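Local coordinates for protein tyrosine--tRNA ligase (Archaeoglobus fulgidus, PDB 2CYB) that probably attaches tyrosine to tRNA(Tyr) in two steps, first activating the amino acid with ATP and then transferring it to the acceptor end of the tRNA, at residues R136-M141 / S154-P159; Y76-G81 / E143-K148; Q162-A167 / E189-L194. One frame throughout, in Å; residues are numbered along the deposited sequence.

In the fold
Along the chain interactions 1 and 2 interleave: 76-81 comes first, then 136-141, 143-148 and 154-159, while interaction 3 opens only after interaction 1 has closed. Helix 154-168 ties the set together, its first turns serving interaction 1 and its later ones interaction 3, whose centres lie about 14 Å apart. Interactions 1 and 2 are closer, about 10 Å between centres, and touch directly; interactions 2 and 3, centres about 21 Å apart, do not. A salt bridge from Arg136 to Glu189 also joins interactions 1 and 3. All lie in the class I synthetase family region, with Tyr158, Val144, Gln162 and Asp165 lining the tyrosine pocket, and interactions 1 and 2 reach the second subunit.

Interaction 1. Residues R136-M141 / S154-P159; sequences RARRSM and SQMIYP. With TYR (tyrosine), chain C.
Met141 lays its thioether across the ring of Tyr158, the two side chains crossing at about a right angle. Its CE sits over one face, 3.9 Å from the centroid of the Tyr158 ring, a CH-pi contact displaced toward the rim; SD comes in obliquely, 3.5 Å from CD2 of Tyr158, and makes the pair a Met-aromatic contact. The bends of the Met141 chain at chi2 (-67°) and chi3 (-70°) fold SD and CE back onto the ring. Nearer its backbone, CG of Met141 rests 3.7 Å from CD of Pro159. The Ser140 hydroxyl donates to Ala137 O within its own helix (OG to O 2.7 Å), while its OG also lies 3.3 Å from CB of Pro159. Farther along, SD of Met156 sits 3.6 Å from CA of Arg138. The helical segments 136-140 and 154-159 run nearly perpendicular, their axes 8.5 Å apart at closest approach; Ile183 of helix 181-190 packs on Met141, and Val153 of the second subunit on Ala137. At the tip of Tyr158, the amino N of the bound tyrosine lies in the ring plane and donates to OH over 2.8 Å, and Glu40 is a second partner of that hydroxyl. This is the amino-group end of the tyrosine pocket of a class I synthetase.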
loop_
_atom_site.group_PDB
_atom_site.type_symbol
_atom_site.label_atom_id
_atom_site.label_comp_id
_atom_site.label_asym_id
_atom_site.label_seq_id
_atom_site.Cartn_x
_atom_site.Cartn_y
_atom_site.Cartn_z
ATOM N N ARG A 136 -2.303 -11.290 6.407
ATOM C CA ARG A 136 -1.355 -12.124 5.682
ATOM C C ARG A 136 -0.117 -11.315 5.290
ATOM O O ARG A 136 1.013 -11.790 5.404
ATOM C CB ARG A 136 -2.029 -12.704 4.434
ATOM C CG ARG A 136 -1.193 -13.709 3.637
ATOM C CD ARG A 136 -1.156 -15.080 4.310
ATOM N NE ARG A 136 -0.418 -16.077 3.531
ATOM C CZ ARG A 136 -0.778 -16.522 2.328
ATOM N NH1 ARG A 136 -0.034 -17.430 1.707
ATOM N NH2 ARG A 136 -1.878 -16.066 1.741
ATOM N N ALA A 137 -0.333 -10.084 4.835
ATOM C CA ALA A 137 0.772 -9.228 4.437
ATOM C C ALA A 137 1.665 -8.884 5.624
ATOM O O ALA A 137 2.895 -8.968 5.546
ATOM C CB ALA A 137 0.233 -7.953 3.809
ATOM N N ARG A 138 1.039 -8.491 6.727
ATOM C CA ARG A 138 1.782 -8.124 7.921
ATOM C C ARG A 138 2.607 -9.308 8.424
ATOM O O ARG A 138 3.779 -9.155 8.772
ATOM C CB ARG A 138 0.819 -7.660 9.011
ATOM C CG ARG A 138 1.489 -6.954 10.173
ATOM C CD ARG A 138 0.477 -6.664 11.270
ATOM N NE ARG A 138 0.918 -5.621 12.197
ATOM C CZ ARG A 138 2.101 -5.598 12.804
ATOM N NH1 ARG A 138 2.989 -6.559 12.587
ATOM N NH2 ARG A 138 2.387 -4.618 13.650
ATOM N N ARG A 139 2.001 -10.489 8.460
ATOM C CA ARG A 139 2.722 -11.668 8.931
ATOM C C ARG A 139 3.883 -12.060 8.017
ATOM O O ARG A 139 4.914 -12.539 8.491
ATOM C CB ARG A 139 1.762 -12.854 9.120
ATOM C CG ARG A 139 0.824 -12.669 10.309
ATOM C CD ARG A 139 0.004 -13.916 10.649
ATOM N NE ARG A 139 -1.307 -13.939 10.002
ATOM C CZ ARG A 139 -1.564 -14.520 8.834
ATOM N NH1 ARG A 139 -2.793 -14.481 8.331
ATOM N NH2 ARG A 139 -0.603 -15.155 8.173
ATOM N N SER A 140 3.741 -11.839 6.713
ATOM C CA SER A 140 4.818 -12.192 5.794
ATOM C C SER A 140 6.043 -11.313 6.033
ATOM O O SER A 140 7.174 -11.703 5.728
ATOM C CB SER A 140 4.352 -12.031 4.337
ATOM O OG SER A 140 4.327 -10.661 3.951
ATOM N N MET A 141 5.820 -10.134 6.602
ATOM C CA MET A 141 6.899 -9.184 6.838
ATOM C C MET A 141 7.528 -9.230 8.227
ATOM O O MET A 141 8.419 -8.438 8.522
ATOM C CB MET A 141 6.395 -7.764 6.573
ATOM C CG MET A 141 6.076 -7.481 5.108
ATOM S SD MET A 141 7.574 -7.506 4.156
ATOM C CE MET A 141 8.328 -6.042 4.733
ATOM N N SER A 154 3.963 1.478 3.944
ATOM C CA SER A 154 4.913 1.076 2.911
ATOM C C SER A 154 5.412 -0.354 3.124
ATOM O O SER A 154 5.704 -1.055 2.173
ATOM C CB SER A 154 6.105 2.035 2.867
ATOM O OG SER A 154 6.792 2.059 4.112
ATOM N N GLN A 155 5.487 -0.798 4.373
ATOM C CA GLN A 155 5.980 -2.142 4.633
ATOM C C GLN A 155 4.919 -3.213 4.371
ATOM O O GLN A 155 5.229 -4.401 4.291
ATOM C CB GLN A 155 6.562 -2.192 6.058
ATOM C CG GLN A 155 7.859 -1.367 6.147
ATOM C CD GLN A 155 8.163 -0.804 7.531
ATOM O OE1 GLN A 155 7.263 -0.416 8.272
ATOM N NE2 GLN A 155 9.446 -0.730 7.867
ATOM N N MET A 156 3.673 -2.787 4.182
ATOM C CA MET A 156 2.590 -3.725 3.893
ATOM C C MET A 156 2.420 -3.873 2.380
ATOM O O MET A 156 1.832 -4.843 1.903
ATOM C CB MET A 156 1.282 -3.248 4.533
ATOM C CG MET A 156 1.373 -3.067 6.042
ATOM S SD MET A 156 1.707 -4.627 6.921
ATOM C CE MET A 156 3.501 -4.513 7.171
ATOM N N ILE A 157 2.924 -2.893 1.630
ATOM C CA ILE A 157 2.871 -2.927 0.168
ATOM C C ILE A 157 4.061 -3.769 -0.322
ATOM O O ILE A 157 3.961 -4.500 -1.305
ATOM C CB ILE A 157 3.007 -1.505 -0.425
ATOM C CG1 ILE A 157 1.781 -0.667 -0.058
ATOM C CG2 ILE A 157 3.184 -1.577 -1.939
ATOM C CD1 ILE A 157 1.949 0.808 -0.383
ATOM N N TYR A 158 5.178 -3.642 0.395
ATOM C CA TYR A 158 6.445 -4.339 0.128
ATOM C C TYR A 158 6.328 -5.824 -0.295
ATOM O O TYR A 158 6.845 -6.213 -1.345
ATOM C CB TYR A 158 7.333 -4.178 1.380
ATOM C CG TYR A 158 8.737 -4.736 1.333
ATOM C CD1 TYR A 158 9.850 -3.896 1.490
ATOM C CD2 TYR A 158 8.960 -6.106 1.217
ATOM C CE1 TYR A 158 11.146 -4.419 1.540
ATOM C CE2 TYR A 158 10.239 -6.635 1.263
ATOM C CZ TYR A 158 11.325 -5.795 1.422
ATOM O OH TYR A 158 12.586 -6.340 1.435
ATOM N N PRO A 159 5.639 -6.670 0.499
ATOM C CA PRO A 159 5.525 -8.085 0.113
ATOM C C PRO A 159 4.783 -8.325 -1.193
ATOM O O PRO A 159 5.130 -9.222 -1.952
ATOM C CB PRO A 159 4.814 -8.723 1.311
ATOM C CG PRO A 159 3.945 -7.591 1.813
ATOM C CD PRO A 159 4.886 -6.402 1.738
HETATM N N TYR C . 12.858 -9.089 0.787
HETATM C CA TYR C . 14.280 -9.288 0.415
HETATM C C TYR C . 15.190 -9.163 1.635
HETATM O O TYR C . 16.411 -9.307 1.465
HETATM C CB TYR C . 14.671 -8.268 -0.660
HETATM C CG TYR C . 13.867 -8.457 -1.923
HETATM C CD1 TYR C . 13.108 -7.418 -2.463
HETATM C CD2 TYR C . 13.865 -9.694 -2.580
HETATM C CE1 TYR C . 12.363 -7.608 -3.641
HETATM C CE2 TYR C . 13.136 -9.894 -3.739
HETATM C CZ TYR C . 12.388 -8.850 -4.268
HETATM O OH TYR C . 11.688 -9.059 -5.430
HETATM O OXT TYR C . 14.666 -8.940 2.746
#

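Interaction 2. Residues Y76-G81 / E143-K148; sequences YLNEKG and EVSRRK
A Schellman motif ends helix 72-77, and Glu79, its C-prime residue with positive phi, turns its carboxylate onto the loop 143-148. Glu79 N bonds to Tyr76 O, and Lys80 N reaches back to Ala75 O. In Glu79, chi2 of 179° carries CD straight out from the backbone; from there OE2 meets two arginines in a salt-bridge network. NE of Arg147 stands 3.0 Å from OE2 of Glu79, and NH1 of Arg146 is 3.1 Å from the same oxygen; both hydrogen bonds are weak and bent, at 120° and 127°. The carboxylate is steeply inclined to the Arg146 guanidinium, and both arginines cross Glu79 at about a right angle. Nearer the backbone, CD of Arg146 packs 3.6 Å from CB of Glu79. Gln155 adds a further weak hydrogen bond to OE2. An alanine in place of Arg147 would probably leave the Glu79 carboxylate with less positive charge to balance it and strip the aliphatic cover that CG and CD give OE2. Within this loop of the class I synthetase domain, Ser145 OG donates to Arg147 O, and Val144 lines the tyrosine pocket. Lys80 NZ donates to Asn78 O at 3.0 Å and makes a salt bridge with Glu40.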
loop_
_atom_site.group_PDB
_atom_site.type_symbol
_atom_site.label_atom_id
_atom_site.label_comp_id
_atom_site.label_asym_id
_atom_site.label_seq_id
_atom_site.Cartn_x
_atom_site.Cartn_y
_atom_site.Cartn_z
ATOM N N TYR A 76 13.515 1.655 -0.218
ATOM C CA TYR A 76 12.872 2.896 0.177
ATOM C C TYR A 76 11.690 2.611 1.098
ATOM O O TYR A 76 11.526 3.250 2.135
ATOM C CB TYR A 76 12.365 3.650 -1.046
ATOM C CG TYR A 76 11.682 4.944 -0.686
ATOM C CD1 TYR A 76 12.425 6.088 -0.404
ATOM C CD2 TYR A 76 10.297 5.022 -0.607
ATOM C CE1 TYR A 76 11.800 7.282 -0.056
ATOM C CE2 TYR A 76 9.658 6.204 -0.259
ATOM C CZ TYR A 76 10.418 7.332 0.013
ATOM O OH TYR A 76 9.800 8.513 0.334
ATOM N N LEU A 77 10.858 1.657 0.699
ATOM C CA LEU A 77 9.676 1.292 1.477
ATOM C C LEU A 77 10.035 0.757 2.852
ATOM O O LEU A 77 9.247 0.862 3.799
ATOM C CB LEU A 77 8.887 0.213 0.751
ATOM C CG LEU A 77 8.288 0.528 -0.611
ATOM C CD1 LEU A 77 7.637 -0.749 -1.146
ATOM C CD2 LEU A 77 7.268 1.664 -0.480
ATOM N N ASN A 78 11.214 0.157 2.948
ATOM C CA ASN A 78 11.670 -0.439 4.205
ATOM C C ASN A 78 12.573 0.516 4.985
ATOM O O ASN A 78 13.434 0.088 5.759
ATOM C CB ASN A 78 12.397 -1.762 3.916
ATOM C CG ASN A 78 12.287 -2.767 5.068
ATOM O OD1 ASN A 78 12.875 -3.852 5.020
ATOM N ND2 ASN A 78 11.535 -2.408 6.100
ATOM N N GLU A 79 12.376 1.811 4.747
ATOM C CA GLU A 79 13.094 2.883 5.441
ATOM C C GLU A 79 14.626 2.840 5.399
ATOM O O GLU A 79 15.290 3.073 6.418
ATOM C CB GLU A 79 12.629 2.921 6.900
ATOM C CG GLU A 79 11.131 2.677 7.075
ATOM C CD GLU A 79 10.697 2.707 8.532
ATOM O OE1 GLU A 79 10.558 3.814 9.096
ATOM O OE2 GLU A 79 10.505 1.620 9.119
ATOM N N LYS A 80 15.191 2.571 4.226
ATOM C CA LYS A 80 16.644 2.506 4.095
ATOM C C LYS A 80 17.270 3.800 3.582
ATOM O O LYS A 80 18.438 3.816 3.181
ATOM C CB LYS A 80 17.041 1.344 3.183
ATOM C CG LYS A 80 16.590 -0.016 3.684
ATOM C CD LYS A 80 17.180 -0.314 5.052
ATOM C CE LYS A 80 16.930 -1.760 5.476
ATOM N NZ LYS A 80 15.489 -2.068 5.682
ATOM N N GLY A 81 16.497 4.882 3.584
ATOM C CA GLY A 81 17.026 6.156 3.133
ATOM C C GLY A 81 16.250 6.845 2.030
ATOM O O GLY A 81 15.133 6.460 1.682
ATOM N N GLU A 143 9.754 -11.094 9.670
ATOM C CA GLU A 143 11.205 -11.239 9.690
ATOM C C GLU A 143 11.910 -10.394 8.626
ATOM O O GLU A 143 13.117 -10.514 8.436
ATOM C CB GLU A 143 11.558 -12.715 9.500
ATOM C CG GLU A 143 10.889 -13.627 10.530
ATOM C CD GLU A 143 11.025 -15.101 10.202
ATOM O OE1 GLU A 143 10.509 -15.530 9.148
ATOM O OE2 GLU A 143 11.644 -15.832 11.002
ATOM N N VAL A 144 11.162 -9.526 7.950
ATOM C CA VAL A 144 11.734 -8.701 6.886
ATOM C C VAL A 144 11.664 -7.196 7.137
ATOM O O VAL A 144 12.606 -6.458 6.833
ATOM C CB VAL A 144 11.027 -9.007 5.542
ATOM C CG1 VAL A 144 11.623 -8.158 4.418
ATOM C CG2 VAL A 144 11.151 -10.486 5.227
ATOM N N SER A 145 10.545 -6.751 7.689
ATOM C CA SER A 145 10.327 -5.342 7.970
ATOM C C SER A 145 11.308 -4.751 8.977
ATOM O O SER A 145 11.666 -5.387 9.970
ATOM C CB SER A 145 8.897 -5.136 8.482
ATOM O OG SER A 145 8.656 -3.777 8.797
ATOM N N ARG A 146 11.755 -3.531 8.702
ATOM C CA ARG A 146 12.651 -2.835 9.613
ATOM C C ARG A 146 11.850 -2.585 10.898
ATOM O O ARG A 146 12.417 -2.451 11.980
ATOM C CB ARG A 146 13.093 -1.505 8.998
ATOM C CG ARG A 146 13.831 -0.580 9.951
ATOM C CD ARG A 146 14.280 0.686 9.236
ATOM N NE ARG A 146 14.773 1.716 10.151
ATOM C CZ ARG A 146 14.020 2.346 11.051
ATOM N NH1 ARG A 146 12.731 2.054 11.166
ATOM N NH2 ARG A 146 14.557 3.273 11.834
ATOM N N ARG A 147 10.525 -2.530 10.766
ATOM C CA ARG A 147 9.645 -2.307 11.910
ATOM C C ARG A 147 8.725 -3.495 12.167
ATOM O O ARG A 147 7.736 -3.685 11.460
ATOM C CB ARG A 147 8.789 -1.058 11.696
ATOM C CG ARG A 147 9.581 0.227 11.585
ATOM C CD ARG A 147 8.696 1.436 11.833
ATOM N NE ARG A 147 9.459 2.676 11.754
ATOM C CZ ARG A 147 9.072 3.830 12.286
ATOM N NH1 ARG A 147 7.922 3.907 12.945
ATOM N NH2 ARG A 147 9.836 4.907 12.156
ATOM N N LYS A 148 9.039 -4.284 13.188
ATOM C CA LYS A 148 8.219 -5.444 13.517
ATOM C C LYS A 148 6.895 -4.977 14.117
ATOM O O LYS A 148 5.829 -5.509 13.800
ATOM C CB LYS A 148 8.952 -6.345 14.513
ATOM C CG LYS A 148 8.324 -7.720 14.685
ATOM C CD LYS A 148 9.048 -8.526 15.756
ATOM C CE LYS A 148 8.534 -9.957 15.817
ATOM N NZ LYS A 148 7.064 -10.018 16.042
#

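Interaction 3. Residues Q162-A167 / E189-L194; sequences QALDIA and ENLPRL. With TYR (tyrosine), chain C.
Leu191, in segment 189-194, reaches onto helix 154-168, and its side chain carries most of the contact. CB points toward the helix. With chi1 at -71°, CG stands anti to the carbonyl carbon of its own residue and comes 4.0 Å from the backbone O of Ala163. From there the branches part. CD1 closes to 3.5 Å from Ala163 O and also meets CB of Ile166 at 4.3 Å, while CD2 touches two side chains, 4.1 Å from CD2 of Leu164 and 4.3 Å from CB of Ala167. Leu164 crosses Leu191 at a slant and then meets Leu194 at about a right angle, CD2 to CD2 at 4.0 Å. No hydrogen bond joins the two segments: apart from the Ala163 carbonyl, what meets here is aliphatic carbon. Tyr196 covers Leu191 and Ala167 from a loop, and helix 119-131 packs against Leu164 and Leu194.

Elsewhere on the same turns, Gln162 and Asp165, which make no contact with 189-194, face the bound tyrosine. OE1 of Gln162 accepts from the amino N of the ligand at 2.8 Å, and NE2 of Gln162 is hydrogen-bonded to Gln180. OD1 of Asp165 takes the phenolic OH of the ligand at 2.6 Å, while OD2 is hydrogen-bonded to Gln116. Helix 154-168 therefore offers one set of residues to the hydrophobic interior and another to the substrate, forming a wall of the tyrosine-binding site in the Rossmann-fold catalytic domain of a class I aminoacyl-tRNA synthetase.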
loop_
_atom_site.group_PDB
_atom_site.type_symbol
_atom_site.label_atom_id
_atom_site.label_comp_id
_atom_site.label_asym_id
_atom_site.label_seq_id
_atom_site.Cartn_x
_atom_site.Cartn_y
_atom_site.Cartn_z
ATOM N N GLN A 162 7.190 -7.679 -3.958
ATOM C CA GLN A 162 8.200 -8.722 -4.077
ATOM C C GLN A 162 7.614 -9.897 -4.850
ATOM O O GLN A 162 8.258 -10.443 -5.746
ATOM C CB GLN A 162 8.662 -9.200 -2.699
ATOM C CG GLN A 162 9.747 -10.261 -2.780
ATOM C CD GLN A 162 10.453 -10.462 -1.456
ATOM O OE1 GLN A 162 10.545 -9.539 -0.646
ATOM N NE2 GLN A 162 10.979 -11.663 -1.240
ATOM N N ALA A 163 6.388 -10.277 -4.505
ATOM C CA ALA A 163 5.718 -11.381 -5.185
ATOM C C ALA A 163 5.563 -11.038 -6.664
ATOM O O ALA A 163 5.807 -11.880 -7.526
ATOM C CB ALA A 163 4.355 -11.645 -4.557
ATOM N N LEU A 164 5.171 -9.802 -6.960
ATOM C CA LEU A 164 5.011 -9.389 -8.351
ATOM C C LEU A 164 6.322 -9.321 -9.115
ATOM O O LEU A 164 6.328 -9.453 -10.345
ATOM C CB LEU A 164 4.295 -8.042 -8.439
ATOM C CG LEU A 164 2.789 -8.135 -8.186
ATOM C CD1 LEU A 164 2.199 -6.724 -8.068
ATOM C CD2 LEU A 164 2.129 -8.925 -9.331
ATOM N N ASP A 165 7.433 -9.111 -8.413
ATOM C CA ASP A 165 8.727 -9.060 -9.092
ATOM C C ASP A 165 9.003 -10.404 -9.757
ATOM O O ASP A 165 9.584 -10.457 -10.836
ATOM C CB ASP A 165 9.857 -8.757 -8.105
ATOM C CG ASP A 165 9.822 -7.340 -7.605
ATOM O OD1 ASP A 165 10.362 -7.101 -6.509
ATOM O OD2 ASP A 165 9.269 -6.464 -8.311
ATOM N N ILE A 166 8.583 -11.487 -9.107
ATOM C CA ILE A 166 8.793 -12.827 -9.642
ATOM C C ILE A 166 8.118 -12.948 -11.012
ATOM O O ILE A 166 8.731 -13.396 -11.985
ATOM C CB ILE A 166 8.219 -13.902 -8.684
ATOM C CG1 ILE A 166 9.016 -13.906 -7.371
ATOM C CG2 ILE A 166 8.279 -15.275 -9.342
ATOM C CD1 ILE A 166 8.368 -14.714 -6.269
ATOM N N ALA A 167 6.864 -12.521 -11.089
ATOM C CA ALA A 167 6.114 -12.589 -12.343
ATOM C C ALA A 167 6.631 -11.629 -13.408
ATOM O O ALA A 167 6.815 -12.015 -14.562
ATOM C CB ALA A 167 4.647 -12.309 -12.081
ATOM N N GLU A 189 0.504 -18.484 -3.822
ATOM C CA GLU A 189 -0.944 -18.511 -3.674
ATOM C C GLU A 189 -1.688 -17.425 -4.460
ATOM O O GLU A 189 -2.752 -17.685 -5.028
ATOM C CB GLU A 189 -1.309 -18.414 -2.189
ATOM C CG GLU A 189 -2.789 -18.552 -1.889
ATOM C CD GLU A 189 -3.091 -18.500 -0.403
ATOM O OE1 GLU A 189 -2.542 -19.332 0.348
ATOM O OE2 GLU A 189 -3.882 -17.628 0.017
ATOM N N ASN A 190 -1.117 -16.226 -4.515
ATOM C CA ASN A 190 -1.761 -15.101 -5.189
ATOM C C ASN A 190 -1.437 -14.844 -6.654
ATOM O O ASN A 190 -2.303 -14.374 -7.394
ATOM C CB ASN A 190 -1.494 -13.818 -4.399
ATOM C CG ASN A 190 -2.351 -13.718 -3.161
ATOM O OD1 ASN A 190 -2.869 -14.718 -2.668
ATOM N ND2 ASN A 190 -2.498 -12.507 -2.642
ATOM N N LEU A 191 -0.210 -15.132 -7.079
ATOM C CA LEU A 191 0.165 -14.881 -8.467
ATOM C C LEU A 191 -0.755 -15.557 -9.484
ATOM O O LEU A 191 -1.088 -14.961 -10.503
ATOM C CB LEU A 191 1.617 -15.282 -8.728
ATOM C CG LEU A 191 2.655 -14.358 -8.066
ATOM C CD1 LEU A 191 4.043 -14.743 -8.520
ATOM C CD2 LEU A 191 2.375 -12.910 -8.436
ATOM N N PRO A 192 -1.191 -16.799 -9.216
ATOM C CA PRO A 192 -2.073 -17.427 -10.203
ATOM C C PRO A 192 -3.374 -16.643 -10.392
ATOM O O PRO A 192 -3.943 -16.635 -11.482
ATOM C CB PRO A 192 -2.314 -18.818 -9.617
ATOM C CG PRO A 192 -1.041 -19.095 -8.854
ATOM C CD PRO A 192 -0.812 -17.760 -8.161
ATOM N N ARG A 193 -3.834 -15.982 -9.331
ATOM C CA ARG A 193 -5.068 -15.208 -9.397
ATOM C C ARG A 193 -4.917 -14.014 -10.328
ATOM O O ARG A 193 -5.911 -13.425 -10.761
ATOM C CB ARG A 193 -5.483 -14.735 -8.008
ATOM C CG ARG A 193 -5.802 -15.859 -7.036
ATOM C CD ARG A 193 -7.055 -16.617 -7.444
ATOM N NE ARG A 193 -7.442 -17.597 -6.432
ATOM C CZ ARG A 193 -8.618 -18.208 -6.395
ATOM N NH1 ARG A 193 -9.538 -17.943 -7.320
ATOM N NH2 ARG A 193 -8.880 -19.076 -5.423
ATOM N N LEU A 194 -3.674 -13.654 -10.632
ATOM C CA LEU A 194 -3.414 -12.542 -11.529
ATOM C C LEU A 194 -2.964 -13.049 -12.890
ATOM O O LEU A 194 -2.477 -12.288 -13.722
ATOM C CB LEU A 194 -2.357 -11.604 -10.929
ATOM C CG LEU A 194 -2.897 -10.591 -9.908
ATOM C CD1 LEU A 194 -3.484 -11.309 -8.709
ATOM C CD2 LEU A 194 -1.779 -9.662 -9.464
HETATM N N TYR C . 12.858 -9.089 0.787
HETATM C CA TYR C . 14.280 -9.288 0.415
HETATM C C TYR C . 15.190 -9.163 1.635
HETATM O O TYR C . 16.411 -9.307 1.465
HETATM C CB TYR C . 14.671 -8.268 -0.660
HETATM C CG TYR C . 13.867 -8.457 -1.923
HETATM C CD1 TYR C . 13.108 -7.418 -2.463
HETATM C CD2 TYR C . 13.865 -9.694 -2.580
HETATM C CE1 TYR C . 12.363 -7.608 -3.641
HETATM C CE2 TYR C . 13.136 -9.894 -3.739
HETATM C CZ TYR C . 12.388 -8.850 -4.268
HETATM O OH TYR C . 11.688 -9.059 -5.430
HETATM O OXT TYR C . 14.666 -8.940 2.746
#